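Local structure of periplasmic beta-glucosidase (Pseudomonas aeruginosa, 6R5T) at residues 119-124 with 172-177; 429-434 with 457-462; 624-629 with 637-642. The protein probably hydrolyses terminal, non-reducing beta-D-glucosyl residues of beta-glucosides in the periplasm, releasing beta-D-glucose, as a member of glycoside hydrolase family 3. The protein carries 1 engineered substitution. One frame throughout, in Å; residues are numbered along the deposited sequence.

Contact 1 of 3, residues 119-124 with 172-177; sequences LDMSFS and MAAVKH. With BGC (beta-D-glucopyranose), chain C.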
loop_
_atom_site.group_PDB
_atom_site.type_symbol
_atom_site.label_atom_id
_atom_site.label_comp_id
_atom_site.label_asym_id
_atom_site.label_seq_id
_atom_site.Cartn_x
_atom_site.Cartn_y
_atom_site.Cartn_z
ATOM N N LEU A 119 -19.639 -4.700 -34.771
ATOM C CA LEU A 119 -18.659 -5.303 -33.834
ATOM C C LEU A 119 -19.053 -6.693 -33.348
ATOM O O LEU A 119 -20.220 -6.969 -33.072
ATOM C CB LEU A 119 -18.502 -4.350 -32.639
ATOM C CG LEU A 119 -17.790 -3.057 -33.017
ATOM C CD1 LEU A 119 -18.097 -1.971 -31.978
ATOM C CD2 LEU A 119 -16.283 -3.260 -33.223
ATOM N N ASP A 120 -18.049 -7.562 -33.139
ATOM C CA ASP A 120 -18.233 -8.942 -32.682
ATOM C C ASP A 120 -17.804 -9.126 -31.225
ATOM O O ASP A 120 -18.122 -10.158 -30.662
ATOM C CB ASP A 120 -17.355 -9.907 -33.471
ATOM C CG ASP A 120 -17.502 -9.824 -34.975
ATOM O OD1 ASP A 120 -18.653 -10.066 -35.440
ATOM O OD2 ASP A 120 -16.544 -9.396 -35.648
ATOM N N MET A 121 -17.006 -8.203 -30.680
ATOM C CA MET A 121 -16.320 -8.454 -29.390
ATOM C C MET A 121 -16.114 -7.129 -28.647
ATOM O O MET A 121 -15.786 -6.113 -29.257
ATOM C CB MET A 121 -14.982 -9.142 -29.609
ATOM C CG MET A 121 -14.198 -9.316 -28.301
ATOM S SD MET A 121 -12.524 -9.980 -28.571
ATOM C CE MET A 121 -12.928 -11.655 -28.992
ATOM N N SER A 122 -16.315 -7.178 -27.343
ATOM C CA SER A 122 -15.876 -6.081 -26.463
ATOM C C SER A 122 -14.770 -6.568 -25.537
ATOM O O SER A 122 -14.880 -7.648 -24.961
ATOM C CB SER A 122 -17.013 -5.514 -25.662
ATOM O OG SER A 122 -16.515 -4.413 -24.870
ATOM N N PHE A 123 -13.818 -5.672 -25.301
ATOM C CA PHE A 123 -12.834 -5.870 -24.213
ATOM C C PHE A 123 -13.506 -5.416 -22.914
ATOM O O PHE A 123 -13.274 -4.293 -22.456
ATOM C CB PHE A 123 -11.590 -5.074 -24.541
ATOM C CG PHE A 123 -10.930 -5.433 -25.851
ATOM C CD1 PHE A 123 -10.712 -6.744 -26.220
ATOM C CD2 PHE A 123 -10.505 -4.434 -26.688
ATOM C CE1 PHE A 123 -10.092 -7.017 -27.435
ATOM C CE2 PHE A 123 -9.898 -4.711 -27.894
ATOM C CZ PHE A 123 -9.683 -6.005 -28.240
ATOM N N SER A 124 -14.343 -6.259 -22.387
ATOM C CA SER A 124 -15.257 -5.986 -21.245
ATOM C C SER A 124 -15.845 -7.331 -20.847
ATOM O O SER A 124 -15.953 -8.196 -21.705
ATOM C CB SER A 124 -16.323 -4.997 -21.679
ATOM O OG SER A 124 -17.239 -4.600 -20.644
ATOM N N MET A 172 -19.035 -11.155 -28.206
ATOM C CA MET A 172 -18.209 -11.963 -27.294
ATOM C C MET A 172 -17.599 -11.046 -26.229
ATOM O O MET A 172 -17.204 -9.915 -26.535
ATOM C CB MET A 172 -17.068 -12.643 -28.056
ATOM C CG MET A 172 -16.174 -13.437 -27.177
ATOM S SD MET A 172 -14.973 -14.478 -28.117
ATOM C CE MET A 172 -16.114 -15.657 -28.839
ATOM N N ALA A 173 -17.568 -11.527 -24.999
ATOM C CA ALA A 173 -16.953 -10.806 -23.858
ATOM C C ALA A 173 -15.485 -11.268 -23.799
ATOM O O ALA A 173 -15.221 -12.480 -23.773
ATOM C CB ALA A 173 -17.634 -11.146 -22.571
ATOM N N ALA A 174 -14.559 -10.335 -23.750
ATOM C CA ALA A 174 -13.151 -10.567 -23.422
ATOM C C ALA A 174 -12.938 -9.951 -22.020
ATOM O O ALA A 174 -12.692 -8.777 -21.927
ATOM C CB ALA A 174 -12.233 -9.969 -24.468
ATOM N N VAL A 175 -13.087 -10.788 -21.008
ATOM C CA VAL A 175 -12.978 -10.369 -19.584
ATOM C C VAL A 175 -11.546 -9.867 -19.362
ATOM O O VAL A 175 -10.570 -10.423 -19.899
ATOM C CB VAL A 175 -13.385 -11.462 -18.597
ATOM C CG1 VAL A 175 -12.548 -12.723 -18.692
ATOM C CG2 VAL A 175 -13.395 -10.911 -17.180
ATOM N N LYS A 176 -11.426 -8.815 -18.548
ATOM C CA LYS A 176 -10.086 -8.174 -18.348
ATOM C C LYS A 176 -10.026 -7.672 -16.893
ATOM O O LYS A 176 -11.071 -7.557 -16.255
ATOM C CB LYS A 176 -9.889 -7.055 -19.366
ATOM C CG LYS A 176 -10.745 -5.814 -19.183
ATOM C CD LYS A 176 -10.631 -4.853 -20.337
ATOM C CE LYS A 176 -11.333 -3.548 -20.141
ATOM N NZ LYS A 176 -11.234 -2.737 -21.381
ATOM N N HIS A 177 -8.842 -7.402 -16.362
ATOM C CA HIS A 177 -7.516 -7.578 -16.934
ATOM C C HIS A 177 -6.857 -8.728 -16.166
ATOM O O HIS A 177 -6.591 -8.576 -14.975
ATOM C CB HIS A 177 -6.690 -6.305 -16.804
ATOM C CG HIS A 177 -7.280 -5.101 -17.443
ATOM N ND1 HIS A 177 -8.101 -4.240 -16.738
ATOM C CD2 HIS A 177 -7.109 -4.584 -18.685
ATOM C CE1 HIS A 177 -8.407 -3.241 -17.571
ATOM N NE2 HIS A 177 -7.857 -3.434 -18.733
HETATM C C2 BGC C . -8.188 -2.002 -23.320
HETATM C C3 BGC C . -7.133 -1.917 -24.441
HETATM C C4 BGC C . -6.248 -0.688 -24.098
HETATM C C5 BGC C . -5.595 -0.983 -22.735
HETATM C C6 BGC C . -4.740 0.159 -22.232
HETATM C C1 BGC C . -7.476 -2.129 -21.968
HETATM O O1 BGC C . -8.504 -2.077 -21.029
HETATM O O2 BGC C . -9.090 -3.094 -23.446
HETATM O O3 BGC C . -7.805 -1.678 -25.693
HETATM O O4 BGC C . -5.240 -0.580 -25.116
HETATM O O5 BGC C . -6.599 -1.023 -21.765
HETATM O O6 BGC C . -4.139 -0.199 -20.983
#
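Three backbone hydrogen bonds tie 119-124 to the strand beginning at Met172, the two running parallel. Met172 N reaches Asp120 O at 2.8 Å, in the carbonyl plane and on a lone pair. Ser122 then uses both its polar backbone atoms: its N-H meets Met172 O nearly along the C=O axis, and its own O takes Ala174 N at 3.0 Å. A CA-H...O contact from Met121 to Met172 O fills in between them.

The apolar contacts are few. Met121 and Met172 run alongside each other in the same direction, both with CG anti to the backbone N and a bend at chi3; Met121 CE rests 3.6 Å from Met172 SD. Ala174 CB meets the ring of Phe123 at its edge, touching CD1.

These are neighbouring strands of the parallel barrel sheet of the TIM-barrel-like N-terminal domain of family 3, with 75-78 beyond one and 218-221 beyond the other, and their C-terminal ends open into the sugar pocket.

There the polar chemistry passes to side chains. Lys176, fully stretched from CG to NZ, bonds Phe123 O through NZ at 2.8 Å from above the carbonyl plane; Phe123 is the central residue of an inverse gamma turn. The same ammonium bonds BGC O1 at 2.8 Å and BGC O2 at 3.0 Å, so backbone and sugar together fix its position. His177, after a cis peptide bond, shares BGC O1 through NE2 at 2.7 Å; Lys176 CG covers one face of its imidazole, and a hydrogen bond between ND1 and Asp128 OD2 fixes the ring's rotation and would polarise it.

Contact 2 of 3, residues 429-434 with 457-462; sequences GANVSG and EAMLEE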
loop_
_atom_site.group_PDB
_atom_site.type_symbol
_atom_site.label_atom_id
_atom_site.label_comp_id
_atom_site.label_asym_id
_atom_site.label_seq_id
_atom_site.Cartn_x
_atom_site.Cartn_y
_atom_site.Cartn_z
ATOM N N GLY A 429 -17.604 29.365 -12.125
ATOM C CA GLY A 429 -17.102 29.350 -10.742
ATOM C C GLY A 429 -15.631 29.090 -10.600
ATOM O O GLY A 429 -14.972 29.768 -9.851
ATOM N N ALA A 430 -15.124 28.048 -11.276
ATOM C CA ALA A 430 -13.717 27.689 -11.250
ATOM C C ALA A 430 -13.475 26.813 -12.472
ATOM O O ALA A 430 -14.380 26.171 -12.917
ATOM C CB ALA A 430 -13.367 26.949 -9.988
ATOM N N ASN A 431 -12.232 26.754 -12.887
ATOM C CA ASN A 431 -11.799 25.709 -13.820
ATOM C C ASN A 431 -11.681 24.399 -13.027
ATOM O O ASN A 431 -11.619 24.427 -11.775
ATOM C CB ASN A 431 -10.473 26.107 -14.468
ATOM C CG ASN A 431 -10.661 27.144 -15.554
ATOM O OD1 ASN A 431 -11.590 27.061 -16.349
ATOM N ND2 ASN A 431 -9.746 28.090 -15.541
ATOM N N VAL A 432 -11.623 23.277 -13.728
ATOM C CA VAL A 432 -11.593 21.948 -13.050
ATOM C C VAL A 432 -10.373 21.868 -12.141
ATOM O O VAL A 432 -10.399 21.188 -11.099
ATOM C CB VAL A 432 -11.648 20.766 -14.020
ATOM C CG1 VAL A 432 -12.928 20.708 -14.797
ATOM C CG2 VAL A 432 -10.497 20.691 -14.962
ATOM N N SER A 433 -9.278 22.515 -12.527
ATOM C CA SER A 433 -8.061 22.643 -11.713
ATOM C C SER A 433 -7.538 24.069 -11.838
ATOM O O SER A 433 -7.675 24.649 -12.894
ATOM C CB SER A 433 -7.006 21.640 -12.104
ATOM O OG SER A 433 -5.849 21.742 -11.261
ATOM N N GLY A 434 -6.939 24.563 -10.774
ATOM C CA GLY A 434 -6.203 25.833 -10.774
ATOM C C GLY A 434 -4.730 25.612 -10.921
ATOM O O GLY A 434 -3.969 26.608 -10.933
ATOM N N GLU A 457 -10.012 34.522 -9.340
ATOM C CA GLU A 457 -10.774 35.520 -8.545
ATOM C C GLU A 457 -11.981 36.050 -9.330
ATOM O O GLU A 457 -13.058 36.215 -8.737
ATOM C CB GLU A 457 -9.866 36.703 -8.165
ATOM C CG GLU A 457 -8.802 36.330 -7.150
ATOM C CD GLU A 457 -7.660 35.408 -7.601
ATOM O OE1 GLU A 457 -7.080 34.735 -6.696
ATOM O OE2 GLU A 457 -7.368 35.311 -8.854
ATOM N N ALA A 458 -11.837 36.346 -10.628
ATOM C CA ALA A 458 -12.961 36.875 -11.439
ATOM C C ALA A 458 -14.063 35.810 -11.538
ATOM O O ALA A 458 -15.226 36.123 -11.421
ATOM C CB ALA A 458 -12.482 37.305 -12.811
ATOM N N MET A 459 -13.678 34.552 -11.748
ATOM C CA MET A 459 -14.666 33.448 -11.818
ATOM C C MET A 459 -15.401 33.313 -10.479
ATOM O O MET A 459 -16.633 33.133 -10.481
ATOM C CB MET A 459 -13.981 32.136 -12.178
ATOM C CG MET A 459 -13.666 32.080 -13.650
ATOM S SD MET A 459 -12.928 30.432 -14.121
ATOM C CE MET A 459 -11.220 30.622 -13.738
ATOM N N LEU A 460 -14.668 33.412 -9.399
ATOM C CA LEU A 460 -15.271 33.324 -8.043
ATOM C C LEU A 460 -16.239 34.483 -7.833
ATOM O O LEU A 460 -17.318 34.243 -7.340
ATOM C CB LEU A 460 -14.198 33.309 -6.964
ATOM C CG LEU A 460 -13.420 32.026 -6.776
ATOM C CD1 LEU A 460 -12.228 32.260 -5.847
ATOM C CD2 LEU A 460 -14.317 30.953 -6.208
ATOM N N GLU A 461 -15.874 35.712 -8.202
ATOM C CA GLU A 461 -16.768 36.871 -7.939
ATOM C C GLU A 461 -18.031 36.733 -8.779
ATOM O O GLU A 461 -19.107 36.989 -8.286
ATOM C CB GLU A 461 -16.052 38.194 -8.215
ATOM C CG GLU A 461 -14.958 38.505 -7.222
ATOM C CD GLU A 461 -15.403 39.175 -5.916
ATOM O OE1 GLU A 461 -16.294 38.611 -5.213
ATOM O OE2 GLU A 461 -14.852 40.281 -5.594
ATOM N N GLU A 462 -17.932 36.217 -10.006
ATOM C CA GLU A 462 -19.123 35.967 -10.840
ATOM C C GLU A 462 -20.028 34.934 -10.163
ATOM O O GLU A 462 -21.235 35.108 -10.071
ATOM C CB GLU A 462 -18.699 35.525 -12.233
ATOM C CG GLU A 462 -19.908 35.341 -13.089
ATOM C CD GLU A 462 -19.695 34.692 -14.444
ATOM O OE1 GLU A 462 -20.340 35.177 -15.422
ATOM O OE2 GLU A 462 -18.911 33.718 -14.519
HETATM O O HOH W 1 -17.859 32.005 -12.706
#
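Met459 does most of the touching, leaning from its helix onto the loop that follows strand 423-427. Its CB sits 3.5 Å from Gly429 O, SD lies 4.0 Å from Ala430 C, and the bend at chi3 (-84°) delivers CE, the methyl tip of the thioether, to the side-chain amide of Asn431, 3.4 Å from ND2. The two side chains are set roughly perpendicular. Leu460 adds a lighter touch, CD2 approaching Gly429 O.

One water does the polar work. It accepts from Gly429 N at 2.7 Å and donates to Met459 O at 2.8 Å and to Glu462 OE2 at 2.7 Å, tying the start of the loop to the helix backbone and to a carboxylate one turn further on.

Further out, Arg454 forms a salt bridge with the same OE2 of Glu462, which would help keep that oxygen turned to the water. Asn431 OD1 accepts from Asp452 N, fixing the amide that Met459 CE meets, while Leu460 also packs on Arg501 and Leu502 of helix 497-508. The arrangement belongs to a beta-alpha-beta crossover of the alpha/beta family 3 C-terminal domain, in which the loop after edge strand 423-427 packs on helix 456-468 on the way to the parallel strand 472-478.

Contact 3 of 3, residues 624-629 with 637-642; sequences LRLSSE and LEARVT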
loop_
_atom_site.group_PDB
_atom_site.type_symbol
_atom_site.label_atom_id
_atom_site.label_comp_id
_atom_site.label_asym_id
_atom_site.label_seq_id
_atom_site.Cartn_x
_atom_site.Cartn_y
_atom_site.Cartn_z
ATOM N N LEU A 624 -33.075 -9.949 13.088
ATOM C CA LEU A 624 -32.605 -11.052 12.256
ATOM C C LEU A 624 -32.918 -12.384 12.943
ATOM O O LEU A 624 -32.655 -12.503 14.148
ATOM C CB LEU A 624 -31.094 -10.900 12.098
ATOM C CG LEU A 624 -30.403 -12.038 11.368
ATOM C CD1 LEU A 624 -30.878 -12.212 9.949
ATOM C CD2 LEU A 624 -28.904 -11.835 11.419
ATOM N N ARG A 625 -33.450 -13.311 12.178
ATOM C CA ARG A 625 -33.747 -14.672 12.686
ATOM C C ARG A 625 -33.136 -15.708 11.744
ATOM O O ARG A 625 -33.351 -15.646 10.527
ATOM C CB ARG A 625 -35.266 -14.795 12.855
ATOM C CG ARG A 625 -35.845 -13.840 13.906
ATOM C CD ARG A 625 -35.457 -14.190 15.348
ATOM N NE ARG A 625 -36.002 -13.334 16.422
ATOM C CZ ARG A 625 -35.303 -12.433 17.143
ATOM N NH1 ARG A 625 -34.013 -12.219 16.905
ATOM N NH2 ARG A 625 -35.901 -11.728 18.100
ATOM N N LEU A 626 -32.433 -16.699 12.301
ATOM C CA LEU A 626 -31.895 -17.822 11.519
ATOM C C LEU A 626 -32.818 -19.036 11.697
ATOM O O LEU A 626 -33.371 -19.193 12.800
ATOM C CB LEU A 626 -30.485 -18.154 12.004
ATOM C CG LEU A 626 -29.492 -17.006 12.003
ATOM C CD1 LEU A 626 -28.109 -17.508 12.423
ATOM C CD2 LEU A 626 -29.434 -16.360 10.627
ATOM N N SER A 627 -32.913 -19.862 10.670
ATOM C CA SER A 627 -33.823 -21.035 10.628
ATOM C C SER A 627 -33.330 -22.107 11.615
ATOM O O SER A 627 -34.152 -22.907 12.056
ATOM C CB SER A 627 -33.958 -21.593 9.256
ATOM O OG SER A 627 -32.717 -21.950 8.743
ATOM N N SER A 628 -32.046 -22.126 11.972
ATOM C CA SER A 628 -31.559 -23.002 13.055
ATOM C C SER A 628 -30.232 -22.496 13.608
ATOM O O SER A 628 -29.593 -21.642 12.984
ATOM C CB SER A 628 -31.478 -24.461 12.649
ATOM O OG SER A 628 -30.371 -24.748 11.836
ATOM N N GLU A 629 -29.866 -23.061 14.740
ATOM C CA GLU A 629 -28.636 -22.713 15.470
ATOM C C GLU A 629 -27.491 -23.587 14.980
ATOM O O GLU A 629 -26.366 -23.253 15.312
ATOM C CB GLU A 629 -28.877 -22.871 16.966
ATOM C CG GLU A 629 -29.736 -21.748 17.535
ATOM C CD GLU A 629 -29.758 -21.625 19.053
ATOM O OE1 GLU A 629 -28.704 -21.889 19.705
ATOM O OE2 GLU A 629 -30.828 -21.243 19.589
ATOM N N LEU A 637 -29.136 -23.048 5.268
ATOM C CA LEU A 637 -29.663 -22.240 6.374
ATOM C C LEU A 637 -30.425 -21.081 5.725
ATOM O O LEU A 637 -29.986 -20.610 4.632
ATOM C CB LEU A 637 -28.429 -21.743 7.150
ATOM C CG LEU A 637 -28.706 -21.003 8.445
ATOM C CD1 LEU A 637 -28.377 -21.892 9.624
ATOM C CD2 LEU A 637 -27.913 -19.711 8.521
ATOM N N GLU A 638 -31.498 -20.635 6.368
ATOM C CA GLU A 638 -32.174 -19.357 5.997
ATOM C C GLU A 638 -31.933 -18.299 7.080
ATOM O O GLU A 638 -32.072 -18.585 8.281
ATOM C CB GLU A 638 -33.664 -19.595 5.750
ATOM C CG GLU A 638 -33.938 -20.480 4.546
ATOM C CD GLU A 638 -35.415 -20.776 4.341
ATOM O OE1 GLU A 638 -36.216 -20.486 5.267
ATOM O OE2 GLU A 638 -35.758 -21.257 3.241
ATOM N N ALA A 639 -31.702 -17.063 6.633
ATOM C CA ALA A 639 -31.625 -15.852 7.466
ATOM C C ALA A 639 -32.780 -14.977 7.025
ATOM O O ALA A 639 -32.850 -14.630 5.811
ATOM C CB ALA A 639 -30.295 -15.195 7.269
ATOM N N ARG A 640 -33.683 -14.688 7.957
ATOM C CA ARG A 640 -34.881 -13.913 7.618
ATOM C C ARG A 640 -34.909 -12.586 8.340
ATOM O O ARG A 640 -34.634 -12.497 9.559
ATOM C CB ARG A 640 -36.151 -14.688 7.965
ATOM C CG ARG A 640 -36.396 -15.869 7.047
ATOM C CD ARG A 640 -37.744 -16.530 7.325
ATOM N NE ARG A 640 -37.805 -17.754 6.531
ATOM C CZ ARG A 640 -38.800 -18.100 5.721
ATOM N NH1 ARG A 640 -39.896 -17.363 5.631
ATOM N NH2 ARG A 640 -38.712 -19.227 5.033
ATOM N N VAL A 641 -35.334 -11.575 7.594
ATOM C CA VAL A 641 -35.563 -10.245 8.161
ATOM C C VAL A 641 -36.712 -9.606 7.380
ATOM O O VAL A 641 -36.839 -9.893 6.179
ATOM C CB VAL A 641 -34.260 -9.442 8.103
ATOM C CG1 VAL A 641 -33.882 -9.062 6.669
ATOM C CG2 VAL A 641 -34.292 -8.289 9.037
ATOM N N THR A 642 -37.495 -8.784 8.050
ATOM C CA THR A 642 -38.546 -7.996 7.374
ATOM C C THR A 642 -38.037 -6.574 7.211
ATOM O O THR A 642 -37.712 -5.926 8.231
ATOM C CB THR A 642 -39.893 -8.066 8.097
ATOM O OG1 THR A 642 -40.207 -9.462 8.081
ATOM C CG2 THR A 642 -40.987 -7.296 7.386
#
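Segments 624-629 and 637-642 run antiparallel: Arg625 and Arg640 form a hydrogen-bonded pair, with Arg640 N giving a nearly straight bond to Arg625 O (2.8 Å, 177°), and Leu626 faces Ala639 as the non-hydrogen-bonded pair.

Ser627 carries the contact past the end of its strand. Its N-H bonds Glu638 O at 2.8 Å, and its OG, turned between the backbone N and the carbonyl carbon (chi1 57°), accepts Glu638 N at 3.0 Å, so a hydroxyl takes the place of a backbone carbonyl.

Ala639 CB meets two leucines of the facing strand, its partner Leu626 (CD2, 3.7 Å) and, two residues away, Leu624 (CD1, 4.1 Å); Leu637 CD1 touches Ser628 O. Leu624 and Leu637 meet strand 725-732 of the second sheet of this fibronectin type III-like beta-sandwich.

The face bearing Arg625 and Arg640 is polar. Arg640 puts NH2 on Glu638 OE1 at 2.8 Å, the oxygen lying in the guanidinium plane but met from above the carboxylate plane, and NH1 pairs with Glu688 on strand 686-694. With carboxylates from its own and the adjacent strand, the Arg640 charge is probably balanced; the sheet turns leucine and alanine to its partner sheet and ion pairs to the other face.

Contact 1 is fully buried and nearest the middle of the chain; contact 2 is also largely buried but far out, and contact 3 lies partly at the surface. No element is shared: the three follow one another along the chain, and their centres are about 40 Å apart or more, with contacts 2 and 3 separated by about 55 Å. Contacts 1 and 3 both join neighbouring strands through backbone bonds, parallel in the barrel and antiparallel in the sandwich, whereas contact 2 sets a loop on a helix through a thioether and a water. In contact 1 the charge of Lys176 goes to the sugar and a carbonyl; Glu462 pairs with Arg454, Arg640 with Glu638 and Glu688.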